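PDB 1IQ6: (r)-specific enoyl-coa hydratase from Aeromonas punctata, which catalyses the hydration of short-chain trans-2-enoyl-CoA, four to six carbons long, to the (3R)-3-hydroxyacyl-CoA, and takes part in polyhydroxyalkanoate biosynthesis. Local coordinates for residues 48-59 with 82-90; 61-70 with 93-101. All coordinates share one frame; numbering follows the deposited sequence.

Contact 1. Residues 48-59 with 82-90; sequences FERPIVHGMLLA and LSFKLPVFV
Leu58 and Val88 meet tip to tip, with Leu58 CD1 tight against Val88 CG2 at 3.5 Å, and Val53 CG2 packs beside them on Val88 CG1. They pin the start of the central hot-dog helix, 55-68, to the chain that leaves strand 76-84. On the same helix, Ala59 CB sits against both methyls of Leu82, while Met56, bent at chi2 and chi3, brings its sulfur to Leu82 CD1. The same SD lies at the edge of the Phe84 ring, 4.0 Å from CZ, a Met-aromatic contact. Gly55 also meets that ring edge through its backbone: O is 3.4 Å from Phe84 CE2, and the absence of a side chain lets the ring come this close. Gly55 and Phe84 probably help bind the hydroxyacyl-CoA, and Tyr77 of the second subunit meets the Phe84 ring as well. Before Val88 in the chain, Pro87 CB takes the CD2-CE2 side of Phe48, and Ile52 CG2 reaches both Pro87 and the Phe89 ring.

The two backbones join in a single bridge between Ile52 and Phe89. Val53 N gives a hydrogen bond to Val88 O (2.8 Å); Val90 N bonds to Pro51 O at 3.3 Å. One water accepts from Val88 N and donates to Val53 O, bridging the chains next to these bonds. At the exposed end Arg50 lies over Phe89: its CD stands above the ring face, and its guanidinium, 27° from the ring plane, has Phe89 CB over its centre. A bend at chi3 (-62°) turns the group back across Phe89, and a second water accepts from Arg50 NH1 and donates to Val90 O at 2.7 Å.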
loop_
_atom_site.group_PDB
_atom_site.type_symbol
_atom_site.label_atom_id
_atom_site.label_comp_id
_atom_site.label_asym_id
_atom_site.label_seq_id
_atom_site.Cartn_x
_atom_site.Cartn_y
_atom_site.Cartn_z
ATOM N N PHE B 48 -17.640 -8.105 10.464
ATOM C CA PHE B 48 -17.389 -6.670 10.565
ATOM C C PHE B 48 -18.690 -5.890 10.716
ATOM O O PHE B 48 -18.696 -4.771 11.229
ATOM C CB PHE B 48 -16.628 -6.175 9.335
ATOM C CG PHE B 48 -15.324 -6.878 9.116
ATOM C CD1 PHE B 48 -15.165 -7.754 8.051
ATOM C CD2 PHE B 48 -14.257 -6.677 9.984
ATOM C CE1 PHE B 48 -13.963 -8.424 7.852
ATOM C CE2 PHE B 48 -13.047 -7.341 9.796
ATOM C CZ PHE B 48 -12.901 -8.217 8.727
ATOM N N GLU B 49 -19.782 -6.492 10.250
ATOM C CA GLU B 49 -21.120 -5.908 10.329
ATOM C C GLU B 49 -21.354 -4.674 9.463
ATOM O O GLU B 49 -22.482 -4.416 9.044
ATOM C CB GLU B 49 -21.469 -5.579 11.785
ATOM C CG GLU B 49 -21.433 -6.782 12.709
ATOM C CD GLU B 49 -22.069 -6.504 14.054
ATOM O OE1 GLU B 49 -23.279 -6.197 14.086
ATOM O OE2 GLU B 49 -21.359 -6.592 15.079
ATOM N N ARG B 50 -20.300 -3.911 9.198
ATOM C CA ARG B 50 -20.418 -2.710 8.376
ATOM C C ARG B 50 -19.190 -2.518 7.489
ATOM O O ARG B 50 -18.132 -3.094 7.752
ATOM C CB ARG B 50 -20.625 -1.481 9.268
ATOM C CG ARG B 50 -19.687 -1.415 10.458
ATOM C CD ARG B 50 -19.852 -0.117 11.235
ATOM N NE ARG B 50 -19.539 1.049 10.413
ATOM C CZ ARG B 50 -19.432 2.290 10.878
ATOM N NH1 ARG B 50 -19.144 3.285 10.049
ATOM N NH2 ARG B 50 -19.608 2.536 12.169
ATOM N N PRO B 51 -19.315 -1.709 6.423
ATOM C CA PRO B 51 -18.207 -1.450 5.496
ATOM C C PRO B 51 -16.922 -0.973 6.173
ATOM O O PRO B 51 -16.949 -0.113 7.058
ATOM C CB PRO B 51 -18.785 -0.400 4.552
ATOM C CG PRO B 51 -20.250 -0.749 4.531
ATOM C CD PRO B 51 -20.530 -0.996 5.988
ATOM N N ILE B 52 -15.801 -1.532 5.729
ATOM C CA ILE B 52 -14.500 -1.179 6.277
ATOM C C ILE B 52 -13.587 -0.590 5.208
ATOM O O ILE B 52 -13.748 -0.860 4.017
ATOM C CB ILE B 52 -13.817 -2.410 6.917
ATOM C CG1 ILE B 52 -13.563 -3.491 5.862
ATOM C CG2 ILE B 52 -14.701 -2.963 8.028
ATOM C CD1 ILE B 52 -12.818 -4.700 6.399
ATOM N N VAL B 53 -12.641 0.234 5.644
ATOM C CA VAL B 53 -11.684 0.874 4.745
ATOM C C VAL B 53 -10.629 -0.137 4.281
ATOM O O VAL B 53 -10.185 -0.967 5.072
ATOM C CB VAL B 53 -10.967 2.039 5.474
ATOM C CG1 VAL B 53 -9.930 2.674 4.568
ATOM C CG2 VAL B 53 -11.992 3.070 5.927
ATOM N N HIS B 54 -10.236 -0.073 3.009
ATOM C CA HIS B 54 -9.216 -0.985 2.482
ATOM C C HIS B 54 -7.951 -0.880 3.321
ATOM O O HIS B 54 -7.464 0.218 3.574
ATOM C CB HIS B 54 -8.802 -0.614 1.060
ATOM C CG HIS B 54 -9.906 -0.660 0.057
ATOM N ND1 HIS B 54 -10.954 0.234 0.058
ATOM C CD2 HIS B 54 -10.079 -1.444 -1.033
ATOM C CE1 HIS B 54 -11.723 0.006 -0.993
ATOM N NE2 HIS B 54 -11.213 -1.006 -1.670
ATOM N N GLY B 55 -7.401 -2.022 3.718
ATOM C CA GLY B 55 -6.176 -1.991 4.497
ATOM C C GLY B 55 -5.068 -1.300 3.716
ATOM O O GLY B 55 -4.244 -0.582 4.287
ATOM N N MET B 56 -5.040 -1.498 2.401
ATOM C CA MET B 56 -4.000 -0.873 1.597
ATOM C C MET B 56 -4.180 0.642 1.447
ATOM O O MET B 56 -3.245 1.349 1.065
ATOM C CB MET B 56 -3.885 -1.559 0.232
ATOM C CG MET B 56 -3.202 -2.937 0.291
ATOM S SD MET B 56 -1.480 -2.929 0.913
ATOM C CE MET B 56 -0.615 -2.505 -0.600
ATOM N N LEU B 57 -5.381 1.143 1.732
ATOM C CA LEU B 57 -5.606 2.584 1.689
ATOM C C LEU B 57 -5.037 3.126 3.010
ATOM O O LEU B 57 -4.346 4.147 3.025
ATOM C CB LEU B 57 -7.105 2.913 1.564
ATOM C CG LEU B 57 -7.488 4.402 1.659
ATOM C CD1 LEU B 57 -6.634 5.237 0.718
ATOM C CD2 LEU B 57 -8.973 4.566 1.329
ATOM N N LEU B 58 -5.317 2.429 4.111
ATOM C CA LEU B 58 -4.791 2.843 5.411
ATOM C C LEU B 58 -3.262 2.889 5.338
ATOM O O LEU B 58 -2.637 3.860 5.762
ATOM C CB LEU B 58 -5.204 1.851 6.505
ATOM C CG LEU B 58 -6.691 1.639 6.795
ATOM C CD1 LEU B 58 -6.877 0.539 7.838
ATOM C CD2 LEU B 58 -7.290 2.946 7.278
ATOM N N ALA B 59 -2.669 1.838 4.773
ATOM C CA ALA B 59 -1.217 1.742 4.666
ATOM C C ALA B 59 -0.593 2.827 3.800
ATOM O O ALA B 59 0.575 3.172 3.975
ATOM C CB ALA B 59 -0.826 0.369 4.137
ATOM N N LEU B 82 3.639 -5.069 6.018
ATOM C CA LEU B 82 2.340 -4.734 6.585
ATOM C C LEU B 82 1.620 -5.933 7.170
ATOM O O LEU B 82 1.568 -6.995 6.562
ATOM C CB LEU B 82 1.442 -4.127 5.503
ATOM C CG LEU B 82 1.963 -2.878 4.798
ATOM C CD1 LEU B 82 1.206 -2.680 3.489
ATOM C CD2 LEU B 82 1.824 -1.669 5.699
ATOM N N SER B 83 1.064 -5.752 8.362
ATOM C CA SER B 83 0.282 -6.784 9.017
ATOM C C SER B 83 -1.006 -6.070 9.423
ATOM O O SER B 83 -0.962 -5.039 10.098
ATOM C CB SER B 83 1.015 -7.329 10.243
ATOM O OG SER B 83 2.189 -8.025 9.854
ATOM N N PHE B 84 -2.142 -6.610 8.989
ATOM C CA PHE B 84 -3.445 -6.016 9.267
ATOM C C PHE B 84 -4.075 -6.721 10.460
ATOM O O PHE B 84 -4.332 -7.923 10.422
ATOM C CB PHE B 84 -4.303 -6.110 8.003
ATOM C CG PHE B 84 -3.643 -5.498 6.796
ATOM C CD1 PHE B 84 -2.899 -6.281 5.912
ATOM C CD2 PHE B 84 -3.718 -4.125 6.572
ATOM C CE1 PHE B 84 -2.241 -5.702 4.820
ATOM C CE2 PHE B 84 -3.061 -3.538 5.485
ATOM C CZ PHE B 84 -2.323 -4.329 4.608
ATOM N N LYS B 85 -4.321 -5.956 11.520
ATOM C CA LYS B 85 -4.833 -6.517 12.767
ATOM C C LYS B 85 -6.285 -6.240 13.136
ATOM O O LYS B 85 -6.966 -7.109 13.684
ATOM C CB LYS B 85 -3.932 -6.052 13.916
ATOM C CG LYS B 85 -2.444 -6.322 13.702
ATOM C CD LYS B 85 -2.184 -7.809 13.494
ATOM C CE LYS B 85 -0.698 -8.121 13.402
ATOM N NZ LYS B 85 -0.467 -9.575 13.175
ATOM N N LEU B 86 -6.748 -5.027 12.868
ATOM C CA LEU B 86 -8.120 -4.652 13.186
ATOM C C LEU B 86 -8.705 -3.838 12.054
ATOM O O LEU B 86 -7.985 -3.178 11.307
ATOM C CB LEU B 86 -8.172 -3.829 14.478
ATOM C CG LEU B 86 -7.928 -4.566 15.797
ATOM C CD1 LEU B 86 -7.809 -3.549 16.927
ATOM C CD2 LEU B 86 -9.071 -5.542 16.074
ATOM N N PRO B 87 -10.033 -3.869 11.917
ATOM C CA PRO B 87 -10.679 -3.113 10.850
ATOM C C PRO B 87 -10.904 -1.654 11.213
ATOM O O PRO B 87 -11.001 -1.290 12.384
ATOM C CB PRO B 87 -11.994 -3.855 10.670
ATOM C CG PRO B 87 -12.342 -4.208 12.090
ATOM C CD PRO B 87 -11.010 -4.697 12.649
ATOM N N VAL B 88 -10.952 -0.818 10.186
ATOM C CA VAL B 88 -11.229 0.597 10.350
ATOM C C VAL B 88 -12.531 0.795 9.582
ATOM O O VAL B 88 -12.622 0.466 8.401
ATOM C CB VAL B 88 -10.133 1.476 9.729
ATOM C CG1 VAL B 88 -10.614 2.919 9.653
ATOM C CG2 VAL B 88 -8.865 1.392 10.571
ATOM N N PHE B 89 -13.547 1.319 10.253
ATOM C CA PHE B 89 -14.831 1.517 9.599
ATOM C C PHE B 89 -14.880 2.811 8.805
ATOM O O PHE B 89 -14.306 3.821 9.203
ATOM C CB PHE B 89 -15.934 1.449 10.653
ATOM C CG PHE B 89 -16.004 0.116 11.331
ATOM C CD1 PHE B 89 -16.397 -1.011 10.620
ATOM C CD2 PHE B 89 -15.596 -0.035 12.653
ATOM C CE1 PHE B 89 -16.380 -2.271 11.211
ATOM C CE2 PHE B 89 -15.575 -1.292 13.254
ATOM C CZ PHE B 89 -15.968 -2.413 12.528
ATOM N N VAL B 90 -15.548 2.763 7.656
ATOM C CA VAL B 90 -15.647 3.930 6.799
ATOM C C VAL B 90 -16.198 5.123 7.566
ATOM O O VAL B 90 -17.221 5.021 8.252
ATOM C CB VAL B 90 -16.543 3.646 5.568
ATOM C CG1 VAL B 90 -16.589 4.868 4.659
ATOM C CG2 VAL B 90 -16.007 2.445 4.806
HETATM O O HOH W 1 -17.934 6.025 10.661
HETATM O O HOH W 2 -10.016 -1.900 7.688
#

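Contact 2. Residues 61-70 with 93-101; sequences LFSGLLGQQL and EVTAEVEVT
Leu61 and Ala96 are the closest CA pair where a helix crosses a strand: the axes of 61-68 and 93-101 approach to 8.5 Å with their directions 46° apart, and no hydrogen bond joins them. Leu61 CB meets Ala96 CB, and its CD1 runs out obliquely to Val94 CG2, 3.9 Å away. One turn on, Leu65 comes down on the strand itself. Its CG is anti to the carbonyl carbon (chi1 -79°), which carries CD1 to within 3.4 Å of Ala96 O and 3.7 Å of Ala96 CB; the same methyl touches Val98 CG1. Because Ala96 is small, Leu65 can come down on the backbone beside it while Leu61 packs on its CB.

Helix 55-68 is the sausage of the hot-dog fold, wrapped by the antiparallel sheet, and strand 93-103 lies between strands 11-17 and 109-117 in that sheet. Alternate residues Val94, Ala96 and Val98 point their side chains at the helix, while Thr95, Glu97 and Glu99 point away. Val98 gives the most area of any residue here. Its CG1 takes Leu65 on one flank and stands more loosely, 4.4 Å off, from Phe62 CD2, whose ring is oblique to it; Phe62 also spreads onto Ile116 and Leu82 of other strands.

At the C-terminal end of the helix, Leu65 O accepts from Gln69 N and Leu70 N, on opposite faces of its plane. That turn returns the chain to the sheet and aims Leu70 at the strand. With chi1 at -174°, the Leu70 side chain extends away from its backbone N to meet Val100 at about a right angle, CD2 on CG2 at 4.0 Å. The other branch of Val98, CG2, lies 4.1 Å from Leu70 O.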
loop_
_atom_site.group_PDB
_atom_site.type_symbol
_atom_site.label_atom_id
_atom_site.label_comp_id
_atom_site.label_asym_id
_atom_site.label_seq_id
_atom_site.Cartn_x
_atom_site.Cartn_y
_atom_site.Cartn_z
ATOM N N LEU B 61 -1.039 5.879 3.936
ATOM C CA LEU B 61 -0.723 7.064 4.728
ATOM C C LEU B 61 0.749 7.091 5.126
ATOM O O LEU B 61 1.307 8.157 5.380
ATOM C CB LEU B 61 -1.597 7.128 5.983
ATOM C CG LEU B 61 -3.067 7.476 5.724
ATOM C CD1 LEU B 61 -3.832 7.475 7.035
ATOM C CD2 LEU B 61 -3.167 8.845 5.051
ATOM N N PHE B 62 1.381 5.922 5.190
ATOM C CA PHE B 62 2.798 5.882 5.548
ATOM C C PHE B 62 3.603 6.623 4.485
ATOM O O PHE B 62 4.562 7.323 4.800
ATOM C CB PHE B 62 3.291 4.436 5.655
ATOM C CG PHE B 62 2.627 3.636 6.753
ATOM C CD1 PHE B 62 2.457 2.261 6.613
ATOM C CD2 PHE B 62 2.177 4.249 7.922
ATOM C CE1 PHE B 62 1.846 1.502 7.612
ATOM C CE2 PHE B 62 1.563 3.503 8.934
ATOM C CZ PHE B 62 1.395 2.127 8.783
ATOM N N SER B 63 3.200 6.475 3.226
ATOM C CA SER B 63 3.890 7.133 2.123
ATOM C C SER B 63 3.865 8.644 2.346
ATOM O O SER B 63 4.857 9.332 2.110
ATOM C CB SER B 63 3.221 6.779 0.789
ATOM O OG SER B 63 4.104 6.994 -0.300
ATOM N N GLY B 64 2.728 9.148 2.818
ATOM C CA GLY B 64 2.597 10.569 3.081
ATOM C C GLY B 64 3.526 11.043 4.187
ATOM O O GLY B 64 4.198 12.062 4.049
ATOM N N LEU B 65 3.563 10.312 5.294
ATOM C CA LEU B 65 4.432 10.692 6.402
ATOM C C LEU B 65 5.906 10.571 6.035
ATOM O O LEU B 65 6.707 11.463 6.327
ATOM C CB LEU B 65 4.143 9.826 7.629
ATOM C CG LEU B 65 2.904 10.218 8.432
ATOM C CD1 LEU B 65 2.662 9.201 9.541
ATOM C CD2 LEU B 65 3.102 11.614 9.012
ATOM N N LEU B 66 6.262 9.467 5.390
ATOM C CA LEU B 66 7.645 9.227 5.001
ATOM C C LEU B 66 8.167 10.244 3.993
ATOM O O LEU B 66 9.303 10.702 4.098
ATOM C CB LEU B 66 7.785 7.814 4.423
ATOM C CG LEU B 66 7.526 6.644 5.379
ATOM C CD1 LEU B 66 7.415 5.345 4.584
ATOM C CD2 LEU B 66 8.647 6.559 6.413
ATOM N N GLY B 67 7.334 10.609 3.025
ATOM C CA GLY B 67 7.767 11.552 2.009
ATOM C C GLY B 67 7.595 13.022 2.336
ATOM O O GLY B 67 8.299 13.869 1.780
ATOM N N GLN B 68 6.678 13.340 3.241
ATOM C CA GLN B 68 6.429 14.732 3.586
ATOM C C GLN B 68 7.068 15.203 4.888
ATOM O O GLN B 68 7.426 16.375 5.014
ATOM C CB GLN B 68 4.919 14.989 3.644
ATOM C CG GLN B 68 4.195 14.731 2.332
ATOM C CD GLN B 68 4.581 15.713 1.241
ATOM O OE1 GLN B 68 4.193 15.555 0.084
ATOM N NE2 GLN B 68 5.342 16.738 1.605
ATOM N N GLN B 69 7.231 14.299 5.849
ATOM C CA GLN B 69 7.790 14.692 7.136
ATOM C C GLN B 69 9.033 13.966 7.638
ATOM O O GLN B 69 10.030 14.603 7.980
ATOM C CB GLN B 69 6.705 14.595 8.212
ATOM C CG GLN B 69 5.588 15.616 8.062
ATOM C CD GLN B 69 4.530 15.483 9.138
ATOM O OE1 GLN B 69 4.842 15.420 10.330
ATOM N NE2 GLN B 69 3.268 15.447 8.725
ATOM N N LEU B 70 8.981 12.639 7.684
ATOM C CA LEU B 70 10.104 11.876 8.218
ATOM C C LEU B 70 10.292 10.537 7.508
ATOM O O LEU B 70 9.430 9.664 7.601
ATOM C CB LEU B 70 9.851 11.636 9.706
ATOM C CG LEU B 70 10.933 10.966 10.548
ATOM C CD1 LEU B 70 12.095 11.933 10.742
ATOM C CD2 LEU B 70 10.350 10.569 11.897
ATOM N N GLU B 93 -11.960 8.061 12.046
ATOM C CA GLU B 93 -10.627 8.639 11.950
ATOM C C GLU B 93 -9.565 7.624 12.363
ATOM O O GLU B 93 -9.835 6.703 13.131
ATOM C CB GLU B 93 -10.538 9.879 12.849
ATOM C CG GLU B 93 -9.158 10.510 12.939
ATOM C CD GLU B 93 -9.130 11.711 13.868
ATOM O OE1 GLU B 93 -9.391 12.840 13.403
ATOM O OE2 GLU B 93 -8.860 11.520 15.072
ATOM N N VAL B 94 -8.370 7.780 11.803
ATOM C CA VAL B 94 -7.237 6.934 12.157
ATOM C C VAL B 94 -6.036 7.843 12.358
ATOM O O VAL B 94 -6.035 9.001 11.934
ATOM C CB VAL B 94 -6.865 5.916 11.050
ATOM C CG1 VAL B 94 -8.037 4.996 10.778
ATOM C CG2 VAL B 94 -6.418 6.641 9.789
ATOM N N THR B 95 -5.017 7.312 13.019
ATOM C CA THR B 95 -3.790 8.057 13.244
ATOM C C THR B 95 -2.643 7.193 12.722
ATOM O O THR B 95 -2.523 6.026 13.096
ATOM C CB THR B 95 -3.577 8.358 14.743
ATOM O OG1 THR B 95 -4.660 9.168 15.226
ATOM C CG2 THR B 95 -2.263 9.108 14.959
ATOM N N ALA B 96 -1.841 7.760 11.828
ATOM C CA ALA B 96 -0.696 7.058 11.258
ATOM C C ALA B 96 0.522 7.570 12.016
ATOM O O ALA B 96 0.650 8.774 12.247
ATOM C CB ALA B 96 -0.573 7.365 9.771
ATOM N N GLU B 97 1.406 6.658 12.407
ATOM C CA GLU B 97 2.598 7.028 13.170
ATOM C C GLU B 97 3.838 6.317 12.649
ATOM O O GLU B 97 3.802 5.111 12.400
ATOM C CB GLU B 97 2.405 6.661 14.651
ATOM C CG GLU B 97 1.200 7.330 15.307
ATOM C CD GLU B 97 0.946 6.881 16.741
ATOM O OE1 GLU B 97 -0.098 7.282 17.306
ATOM O OE2 GLU B 97 1.777 6.138 17.311
ATOM N N VAL B 98 4.925 7.066 12.471
ATOM C CA VAL B 98 6.187 6.481 12.035
ATOM C C VAL B 98 7.265 6.916 13.018
ATOM O O VAL B 98 7.180 7.990 13.618
ATOM C CB VAL B 98 6.601 6.915 10.593
ATOM C CG1 VAL B 98 5.498 6.542 9.599
ATOM C CG2 VAL B 98 6.925 8.403 10.545
ATOM N N GLU B 99 8.261 6.060 13.204
ATOM C CA GLU B 99 9.362 6.355 14.109
ATOM C C GLU B 99 10.635 5.718 13.581
ATOM O O GLU B 99 10.638 4.545 13.207
ATOM C CB GLU B 99 9.073 5.822 15.515
ATOM C CG GLU B 99 10.280 5.922 16.443
ATOM C CD GLU B 99 9.980 5.532 17.878
ATOM O OE1 GLU B 99 10.931 5.512 18.687
ATOM O OE2 GLU B 99 8.806 5.253 18.204
ATOM N N VAL B 100 11.717 6.492 13.551
ATOM C CA VAL B 100 12.994 5.970 13.079
ATOM C C VAL B 100 13.544 4.984 14.105
ATOM O O VAL B 100 13.683 5.320 15.284
ATOM C CB VAL B 100 14.027 7.096 12.885
ATOM C CG1 VAL B 100 15.346 6.504 12.416
ATOM C CG2 VAL B 100 13.506 8.116 11.881
ATOM N N THR B 101 13.853 3.768 13.660
ATOM C CA THR B 101 14.385 2.752 14.565
ATOM C C THR B 101 15.828 2.379 14.250
ATOM O O THR B 101 16.520 1.810 15.092
ATOM C CB THR B 101 13.538 1.461 14.533
ATOM O OG1 THR B 101 13.536 0.916 13.208
ATOM C CG2 THR B 101 12.114 1.754 14.974
#

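Helix 55-68 supplies one side of both contacts. Contact 1 uses its first turn and the loop before it, contact 2 its later turns and the two residues after; both reach the same sheet. Their centres lie about 17 Å apart. Contact 2 is buried and wholly apolar between its segments; contact 1 is only partly buried and adds backbone bonds, two bridging waters and an arginine at its exposed end. Contact 1 also holds two residues of the probable substrate site. The two meet where Val94 CG1 packs against Val88 CG1 at 3.5 Å and where Phe62 CE1 touches Leu82 CD2. Both also reach the second subunit, which in contact 1 extends the sheet past Leu82 and Ser83.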